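Local structure of cytochrome p450EpoK (Sorangium cellulosum, 1PKF) at residues 143-148 with 409-414; 263-268 with 296-301. The protein belongs to the cytochrome P450 family of predominantly helical heme proteins and in this structure holds an iron protoporphyrin IX together with epothilone D. All coordinates share one frame; numbering follows the deposited sequence.

Contact 1: 143-148 with 409-414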
ATOM      1  N   PHE A 143     -14.970  14.083 -14.838  1.00 66.60           N
ATOM      2  CA  PHE A 143     -14.296  12.796 -14.690  1.00 61.45           C
ATOM      3  C   PHE A 143     -13.485  12.771 -13.394  1.00 58.32           C
ATOM      4  O   PHE A 143     -12.572  13.563 -13.205  1.00 57.99           O
ATOM      5  CB  PHE A 143     -13.394  12.508 -15.886  1.00 59.35           C
ATOM      6  CG  PHE A 143     -12.926  11.077 -15.958  1.00 57.10           C
ATOM      7  CD1 PHE A 143     -13.763  10.091 -16.432  1.00 56.13           C
ATOM      8  CD2 PHE A 143     -11.650  10.725 -15.537  1.00 55.19           C
ATOM      9  CE1 PHE A 143     -13.340   8.789 -16.487  1.00 55.50           C
ATOM     10  CE2 PHE A 143     -11.228   9.443 -15.591  1.00 54.44           C
ATOM     11  CZ  PHE A 143     -12.068   8.458 -16.064  1.00 54.72           C
ATOM     12  N   ASP A 144     -13.845  11.857 -12.503  1.00 55.86           N
ATOM     13  CA  ASP A 144     -13.169  11.699 -11.220  1.00 53.63           C
ATOM     14  C   ASP A 144     -12.136  10.583 -11.292  1.00 51.10           C
ATOM     15  O   ASP A 144     -12.476   9.412 -11.351  1.00 49.76           O
ATOM     16  CB  ASP A 144     -14.183  11.389 -10.128  1.00 53.98           C
ATOM     17  CG  ASP A 144     -13.561  11.383  -8.755  1.00 54.37           C
ATOM     18  OD1 ASP A 144     -14.288  11.664  -7.782  1.00 55.32           O
ATOM     19  OD2 ASP A 144     -12.358  11.112  -8.553  1.00 53.75           O
ATOM     20  N   VAL A 145     -10.866  10.959 -11.268  1.00 49.61           N
ATOM     21  CA  VAL A 145      -9.779  10.007 -11.466  1.00 48.15           C
ATOM     22  C   VAL A 145      -9.771   8.915 -10.409  1.00 47.51           C
ATOM     23  O   VAL A 145      -9.319   7.800 -10.670  1.00 48.08           O
ATOM     24  CB  VAL A 145      -8.463  10.737 -11.542  1.00 48.62           C
ATOM     25  CG1 VAL A 145      -7.280   9.768 -11.521  1.00 49.13           C
ATOM     26  CG2 VAL A 145      -8.445  11.566 -12.822  1.00 49.59           C
ATOM     27  N   VAL A 146     -10.310   9.207  -9.234  1.00 46.16           N
ATOM     28  CA  VAL A 146     -10.450   8.180  -8.216  1.00 46.86           C
ATOM     29  C   VAL A 146     -11.693   7.335  -8.474  1.00 47.85           C
ATOM     30  O   VAL A 146     -11.574   6.166  -8.881  1.00 46.19           O
ATOM     31  CB  VAL A 146     -10.483   8.786  -6.790  1.00 46.34           C
ATOM     32  CG1 VAL A 146     -10.621   7.705  -5.779  1.00 45.99           C
ATOM     33  CG2 VAL A 146      -9.230   9.587  -6.515  1.00 46.08           C
ATOM     34  N   ARG A 147     -12.873   7.935  -8.264  1.00 48.41           N
ATOM     35  CA  ARG A 147     -14.156   7.217  -8.344  1.00 51.75           C
ATOM     36  C   ARG A 147     -14.429   6.548  -9.698  1.00 51.68           C
ATOM     37  O   ARG A 147     -15.009   5.460  -9.759  1.00 49.85           O
ATOM     38  CB  ARG A 147     -15.313   8.182  -8.031  1.00 55.35           C
ATOM     39  CG  ARG A 147     -16.633   7.510  -7.606  1.00 58.70           C
ATOM     40  CD  ARG A 147     -17.939   8.127  -8.203  1.00 61.27           C
ATOM     41  NE  ARG A 147     -17.857   9.582  -8.401  1.00 63.34           N
ATOM     42  CZ  ARG A 147     -18.291  10.243  -9.475  1.00 65.30           C
ATOM     43  NH1 ARG A 147     -18.880   9.604 -10.491  1.00 66.27           N
ATOM     44  NH2 ARG A 147     -18.133  11.568  -9.540  1.00 66.25           N
ATOM     45  N   ASP A 148     -14.035   7.221 -10.778  1.00 51.48           N
ATOM     46  CA  ASP A 148     -14.333   6.767 -12.127  1.00 51.11           C
ATOM     47  C   ASP A 148     -13.197   5.967 -12.788  1.00 50.72           C
ATOM     48  O   ASP A 148     -13.385   5.378 -13.871  1.00 51.26           O
ATOM     49  CB  ASP A 148     -14.667   7.971 -13.000  1.00 52.01           C
ATOM     50  CG  ASP A 148     -15.921   8.705 -12.531  1.00 51.89           C
ATOM     51  OD1 ASP A 148     -16.884   8.030 -12.124  1.00 52.42           O
ATOM     52  OD2 ASP A 148     -16.024   9.950 -12.518  1.00 51.84           O
ATOM     53  N   LEU A 409     -10.592  13.309  -7.336  1.00 48.87           N
ATOM     54  CA  LEU A 409      -9.618  14.026  -8.118  1.00 50.12           C
ATOM     55  C   LEU A 409     -10.320  14.329  -9.434  1.00 52.02           C
ATOM     56  O   LEU A 409     -10.280  13.542 -10.394  1.00 51.73           O
ATOM     57  CB  LEU A 409      -8.370  13.159  -8.297  1.00 50.36           C
ATOM     58  CG  LEU A 409      -7.305  13.658  -9.265  1.00 50.70           C
ATOM     59  CD1 LEU A 409      -6.928  15.047  -8.908  1.00 51.38           C
ATOM     60  CD2 LEU A 409      -6.071  12.760  -9.253  1.00 50.86           C
ATOM     61  N   ASN A 410     -11.028  15.448  -9.445  1.00 54.25           N
ATOM     62  CA  ASN A 410     -11.844  15.824 -10.582  1.00 56.42           C
ATOM     63  C   ASN A 410     -11.045  16.564 -11.639  1.00 57.22           C
ATOM     64  O   ASN A 410     -10.374  17.545 -11.335  1.00 57.26           O
ATOM     65  CB  ASN A 410     -13.029  16.676 -10.128  1.00 57.29           C
ATOM     66  CG  ASN A 410     -14.156  15.838  -9.529  1.00 58.29           C
ATOM     67  OD1 ASN A 410     -14.645  16.130  -8.437  1.00 59.02           O
ATOM     68  ND2 ASN A 410     -14.564  14.789 -10.238  1.00 59.02           N
ATOM     69  N   VAL A 411     -11.140  16.085 -12.876  1.00 59.27           N
ATOM     70  CA  VAL A 411     -10.432  16.675 -14.013  1.00 60.83           C
ATOM     71  C   VAL A 411     -11.357  16.863 -15.238  1.00 62.61           C
ATOM     72  O   VAL A 411     -12.512  16.437 -15.249  1.00 63.15           O
ATOM     73  CB  VAL A 411      -9.197  15.813 -14.433  1.00 60.94           C
ATOM     74  CG1 VAL A 411      -8.339  15.436 -13.221  1.00 61.13           C
ATOM     75  CG2 VAL A 411      -9.621  14.567 -15.172  1.00 60.92           C
ATOM     76  N   ILE A 412     -10.811  17.508 -16.258  1.00 63.94           N
ATOM     77  CA  ILE A 412     -11.468  17.716 -17.531  1.00 64.99           C
ATOM     78  C   ILE A 412     -10.571  17.082 -18.566  1.00 65.29           C
ATOM     79  O   ILE A 412      -9.443  17.527 -18.746  1.00 64.53           O
ATOM     80  CB  ILE A 412     -11.542  19.210 -17.810  1.00 65.87           C
ATOM     81  CG1 ILE A 412     -12.567  19.866 -16.899  1.00 66.25           C
ATOM     82  CG2 ILE A 412     -11.865  19.480 -19.282  1.00 66.17           C
ATOM     83  CD1 ILE A 412     -12.287  21.338 -16.705  1.00 66.96           C
ATOM     84  N   LEU A 413     -11.047  16.040 -19.235  1.00 66.07           N
ATOM     85  CA  LEU A 413     -10.177  15.288 -20.134  1.00 67.43           C
ATOM     86  C   LEU A 413      -9.873  16.119 -21.392  1.00 68.86           C
ATOM     87  O   LEU A 413      -8.720  16.448 -21.643  1.00 67.81           O
ATOM     88  CB  LEU A 413     -10.781  13.921 -20.477  1.00 67.64           C
ATOM     89  CG  LEU A 413     -10.880  12.883 -19.343  1.00 67.41           C
ATOM     90  CD1 LEU A 413     -11.191  13.530 -18.020  1.00 67.79           C
ATOM     91  CD2 LEU A 413     -11.940  11.855 -19.639  1.00 66.82           C
ATOM     92  N   LYS A 414     -10.909  16.479 -22.155  1.00 71.71           N
ATOM     93  CA  LYS A 414     -10.760  17.323 -23.359  1.00 73.69           C
ATOM     94  C   LYS A 414     -11.316  18.746 -23.125  1.00 74.59           C
ATOM     95  O   LYS A 414     -12.474  19.023 -23.454  1.00 73.96           O
ATOM     96  CB  LYS A 414     -11.502  16.703 -24.555  1.00 74.72           C
ATOM     97  CG  LYS A 414     -10.945  15.385 -25.105  1.00 75.19           C
ATOM     98  CD  LYS A 414     -12.077  14.343 -25.332  1.00 75.80           C
ATOM     99  CE  LYS A 414     -11.984  13.616 -26.691  1.00 75.99           C
ATOM    100  NZ  LYS A 414     -12.496  14.454 -27.820  1.00 75.87           N
TER
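Asp144 and Asn410 face each other as a non-hydrogen-bonded antiparallel pair, and the aspartate illustrates how one carboxylate can serve both a strand edge and a helix start. Its CB rests on Asn410 ND2 (3.4 Å). CG lies anti to the backbone N (chi1 -173°), a torsion that turns the carboxylate toward the first turn of helix 145-150. OD2 is gripped from opposite faces of its plane: Leu409 N lies 3.1 Å from Asp144 OD2, well above the plane, and Val146 N approaches Asp144 OD2 on the anti side at 2.9 Å. A weak bond from Arg147 N completes this N-cap. Backbone bonds flank it, Val411 N to Phe143 O (2.9 Å) and Val145 N to Leu409 O (2.8 Å). Leu413 CD2 covers one face of the Phe143 ring in a CH-pi contact, 4.2 Å from the centroid, while Asp148 CB lies over the other. The pairing joins the short strand 143-144 to strand 406-412, whose Asn410 and Ile412 form backbone hydrogen bonds with Lys392 and Lys390, respectively; Phe143 packs on helix 123-137, and Val145, Val146 and Val411 on helix 241-272.

Contact 2: 263-268 with 296-301; sequences IAFAVL and RFENIL. Unlike the reference sequence in segment 296-301: Glu298 (reference Asp).
Phe265 presses its ring against a backbone carbonyl and a buried carboxylate, in a contact that contains no hydrogen bond between its two segments. Phe265 CD2 lies 3.3 Å from Glu298 O, which approaches the ring obliquely, and the same carbon is 3.6 Å from Glu298 OE1. Ring and carboxylate planes are turned 49° apart, so the two groups do not stack. The glutamate differs from the aspartate of the reference sequence; its CG sits between its own backbone N and carbonyl carbon (chi1 81°), and with a bend at chi2 the chain brings its end close to the helix, where Glu298 OE1 also meets Leu268 CD2 at 3.9 Å. The buried carboxylate has partners beyond the two segments: a hydrogen bond from Asn269 ND2 to Glu298 OE1 and a salt bridge between Glu298 OE2 and Arg404 NH2. The apolar half of the contact is a CH-pi arrangement. Ile300 CG2 stands over the centre of the Phe265 ring, 3.9 Å from the centroid and only 7° off the normal, while the rest of the Ile300 side chain leads away from the helix. That side chain lies about 4 Å from the bound heme, so Phe265, packed on Ile300, is consistent with a second-shell position relative to the heme. An Asx turn shapes the chain here, Leu301 N bonding to Asn299 OD1 at 3.0 Å. Just upstream, Arg296 forms a salt bridge with Glu293, the ExxR pair familiar in P450s. The contact thus joins helix 241-272, the long central helix of the fold, to the segment leaving helix 287-297, the K helix; Phe265 also packs on Val294 of that helix and on Arg404, and Asn299 leans on helix 330-333.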
ATOM      1  N   ILE A 263      -1.939   5.364  -8.407  1.00 39.88           N
ATOM      2  CA  ILE A 263      -2.479   5.819  -9.680  1.00 39.22           C
ATOM      3  C   ILE A 263      -2.978   7.258  -9.572  1.00 40.27           C
ATOM      4  O   ILE A 263      -2.683   8.110 -10.429  1.00 39.90           O
ATOM      5  CB  ILE A 263      -3.611   4.875 -10.144  1.00 39.10           C
ATOM      6  CG1 ILE A 263      -3.051   3.549 -10.610  1.00 39.02           C
ATOM      7  CG2 ILE A 263      -4.408   5.489 -11.278  1.00 38.43           C
ATOM      8  CD1 ILE A 263      -4.099   2.448 -10.691  1.00 40.49           C
ATOM      9  N   ALA A 264      -3.717   7.553  -8.511  1.00 40.20           N
ATOM     10  CA  ALA A 264      -4.266   8.900  -8.342  1.00 41.21           C
ATOM     11  C   ALA A 264      -3.193   9.956  -8.051  1.00 40.65           C
ATOM     12  O   ALA A 264      -3.247  11.056  -8.594  1.00 40.61           O
ATOM     13  CB  ALA A 264      -5.344   8.903  -7.229  1.00 41.68           C
ATOM     14  N   PHE A 265      -2.248   9.630  -7.163  1.00 40.62           N
ATOM     15  CA  PHE A 265      -1.156  10.530  -6.857  1.00 40.82           C
ATOM     16  C   PHE A 265      -0.270  10.750  -8.098  1.00 41.37           C
ATOM     17  O   PHE A 265       0.315  11.803  -8.264  1.00 41.34           O
ATOM     18  CB  PHE A 265      -0.291   9.981  -5.742  1.00 41.15           C
ATOM     19  CG  PHE A 265      -0.745  10.347  -4.348  1.00 40.92           C
ATOM     20  CD1 PHE A 265      -2.011  10.043  -3.899  1.00 41.08           C
ATOM     21  CD2 PHE A 265       0.134  10.925  -3.464  1.00 42.70           C
ATOM     22  CE1 PHE A 265      -2.404  10.341  -2.576  1.00 40.35           C
ATOM     23  CE2 PHE A 265      -0.257  11.242  -2.169  1.00 42.71           C
ATOM     24  CZ  PHE A 265      -1.546  10.954  -1.735  1.00 41.01           C
ATOM     25  N   ALA A 266      -0.191   9.753  -8.971  1.00 41.49           N
ATOM     26  CA  ALA A 266       0.609   9.875 -10.193  1.00 42.03           C
ATOM     27  C   ALA A 266      -0.008  10.894 -11.105  1.00 42.31           C
ATOM     28  O   ALA A 266       0.661  11.819 -11.542  1.00 41.82           O
ATOM     29  CB  ALA A 266       0.728   8.538 -10.891  1.00 42.53           C
ATOM     30  N   VAL A 267      -1.303  10.740 -11.374  1.00 43.31           N
ATOM     31  CA  VAL A 267      -2.011  11.683 -12.215  1.00 44.21           C
ATOM     32  C   VAL A 267      -1.939  13.080 -11.639  1.00 45.78           C
ATOM     33  O   VAL A 267      -1.678  14.025 -12.358  1.00 47.11           O
ATOM     34  CB  VAL A 267      -3.475  11.290 -12.380  1.00 45.14           C
ATOM     35  CG1 VAL A 267      -4.266  12.404 -13.081  1.00 45.76           C
ATOM     36  CG2 VAL A 267      -3.587   9.971 -13.155  1.00 45.19           C
ATOM     37  N   LEU A 268      -2.198  13.206 -10.342  1.00 47.64           N
ATOM     38  CA  LEU A 268      -2.156  14.484  -9.644  1.00 48.38           C
ATOM     39  C   LEU A 268      -0.815  15.162  -9.864  1.00 49.76           C
ATOM     40  O   LEU A 268      -0.749  16.349 -10.217  1.00 50.02           O
ATOM     41  CB  LEU A 268      -2.373  14.274  -8.130  1.00 49.52           C
ATOM     42  CG  LEU A 268      -2.260  15.522  -7.250  1.00 51.32           C
ATOM     43  CD1 LEU A 268      -2.954  15.396  -5.865  1.00 51.74           C
ATOM     44  CD2 LEU A 268      -0.808  15.843  -7.027  1.00 52.55           C
ATOM     45  N   ARG A 296       8.296   8.480  -4.003  1.00 38.76           N
ATOM     46  CA  ARG A 296       9.445   9.074  -3.354  1.00 39.13           C
ATOM     47  C   ARG A 296       9.163  10.507  -2.928  1.00 38.62           C
ATOM     48  O   ARG A 296       9.411  10.881  -1.797  1.00 40.07           O
ATOM     49  CB  ARG A 296      10.636   9.040  -4.311  1.00 39.41           C
ATOM     50  CG  ARG A 296      11.956   9.083  -3.587  1.00 40.61           C
ATOM     51  CD  ARG A 296      12.341  10.499  -3.085  1.00 40.41           C
ATOM     52  NE  ARG A 296      12.040  11.566  -4.053  1.00 41.45           N
ATOM     53  CZ  ARG A 296      12.156  12.882  -3.795  1.00 40.95           C
ATOM     54  NH1 ARG A 296      12.532  13.283  -2.589  1.00 42.39           N
ATOM     55  NH2 ARG A 296      11.848  13.790  -4.714  1.00 39.63           N
ATOM     56  N   PHE A 297       8.639  11.298  -3.850  1.00 39.20           N
ATOM     57  CA  PHE A 297       8.443  12.701  -3.649  1.00 41.08           C
ATOM     58  C   PHE A 297       7.218  12.913  -2.782  1.00 41.98           C
ATOM     59  O   PHE A 297       7.132  13.861  -2.011  1.00 39.67           O
ATOM     60  CB  PHE A 297       8.159  13.375  -4.977  1.00 41.54           C
ATOM     61  CG  PHE A 297       7.742  14.809  -4.842  1.00 42.99           C
ATOM     62  CD1 PHE A 297       8.620  15.745  -4.309  1.00 43.78           C
ATOM     63  CD2 PHE A 297       6.497  15.228  -5.252  1.00 42.47           C
ATOM     64  CE1 PHE A 297       8.260  17.077  -4.200  1.00 44.13           C
ATOM     65  CE2 PHE A 297       6.118  16.541  -5.120  1.00 43.63           C
ATOM     66  CZ  PHE A 297       7.002  17.481  -4.596  1.00 44.54           C
ATOM     67  N   GLU A 298       6.236  12.050  -2.956  1.00 41.57           N
ATOM     68  CA  GLU A 298       5.089  12.215  -2.130  1.00 43.50           C
ATOM     69  C   GLU A 298       4.289  11.001  -1.771  1.00 40.45           C
ATOM     70  O   GLU A 298       3.250  10.674  -2.301  1.00 42.25           O
ATOM     71  CB  GLU A 298       4.324  13.365  -2.629  1.00 44.56           C
ATOM     72  CG  GLU A 298       3.452  13.130  -3.763  1.00 45.35           C
ATOM     73  CD  GLU A 298       2.264  13.926  -3.431  1.00 46.14           C
ATOM     74  OE1 GLU A 298       1.456  14.198  -4.317  1.00 46.82           O
ATOM     75  OE2 GLU A 298       2.222  14.288  -2.215  1.00 46.98           O
ATOM     76  N   ASN A 299       4.853  10.350  -0.806  1.00 38.86           N
ATOM     77  CA  ASN A 299       4.464   9.057  -0.457  1.00 39.10           C
ATOM     78  C   ASN A 299       3.038   9.036   0.061  1.00 39.50           C
ATOM     79  O   ASN A 299       2.626   9.943   0.804  1.00 38.17           O
ATOM     80  CB  ASN A 299       5.371   8.587   0.638  1.00 38.63           C
ATOM     81  CG  ASN A 299       5.223   7.132   0.884  1.00 38.31           C
ATOM     82  OD1 ASN A 299       4.627   6.706   1.887  1.00 37.39           O
ATOM     83  ND2 ASN A 299       5.775   6.345  -0.013  1.00 35.76           N
ATOM     84  N   ILE A 300       2.323   7.969  -0.299  1.00 38.71           N
ATOM     85  CA  ILE A 300       0.924   7.824   0.048  1.00 37.96           C
ATOM     86  C   ILE A 300       0.686   7.540   1.517  1.00 35.69           C
ATOM     87  O   ILE A 300      -0.460   7.602   1.969  1.00 35.22           O
ATOM     88  CB  ILE A 300       0.243   6.706  -0.815  1.00 39.33           C
ATOM     89  CG1 ILE A 300       0.894   5.349  -0.568  1.00 39.64           C
ATOM     90  CG2 ILE A 300       0.261   7.099  -2.278  1.00 39.48           C
ATOM     91  CD1 ILE A 300       0.145   4.155  -1.191  1.00 40.15           C
ATOM     92  N   LEU A 301       1.726   7.200   2.268  1.00 35.25           N
ATOM     93  CA  LEU A 301       1.527   6.855   3.661  1.00 37.23           C
ATOM     94  C   LEU A 301       1.382   8.124   4.517  1.00 38.46           C
ATOM     95  O   LEU A 301       2.032   9.130   4.243  1.00 38.73           O
ATOM     96  CB  LEU A 301       2.641   5.987   4.172  1.00 37.43           C
ATOM     97  CG  LEU A 301       2.686   4.602   3.557  1.00 37.95           C
ATOM     98  CD1 LEU A 301       3.962   3.882   3.920  1.00 36.78           C
ATOM     99  CD2 LEU A 301       1.453   3.774   3.999  1.00 38.83           C
TER

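Followed from the N terminus, the chain first passes through 143-148, which waits some 260 residues for its partner. It then runs along helix 241-272, and after 27 intervening residues the segment 296-301 closes contact 2. Only near the C terminus does 409-414 return to close contact 1, so the short loop is nested within the long one and the two do not cross. Their centres lie 16 Å apart, yet they meet on helix 241-272: Val146 CG2 packs on Ala264 CB at 4.0 Å, and Leu409 CD2 lies 3.4 Å from Ala264 O. The helix thus packs against contact 1 through Ala264, Val267 and Leu268, and against 296-301 through Phe265 and Leu268.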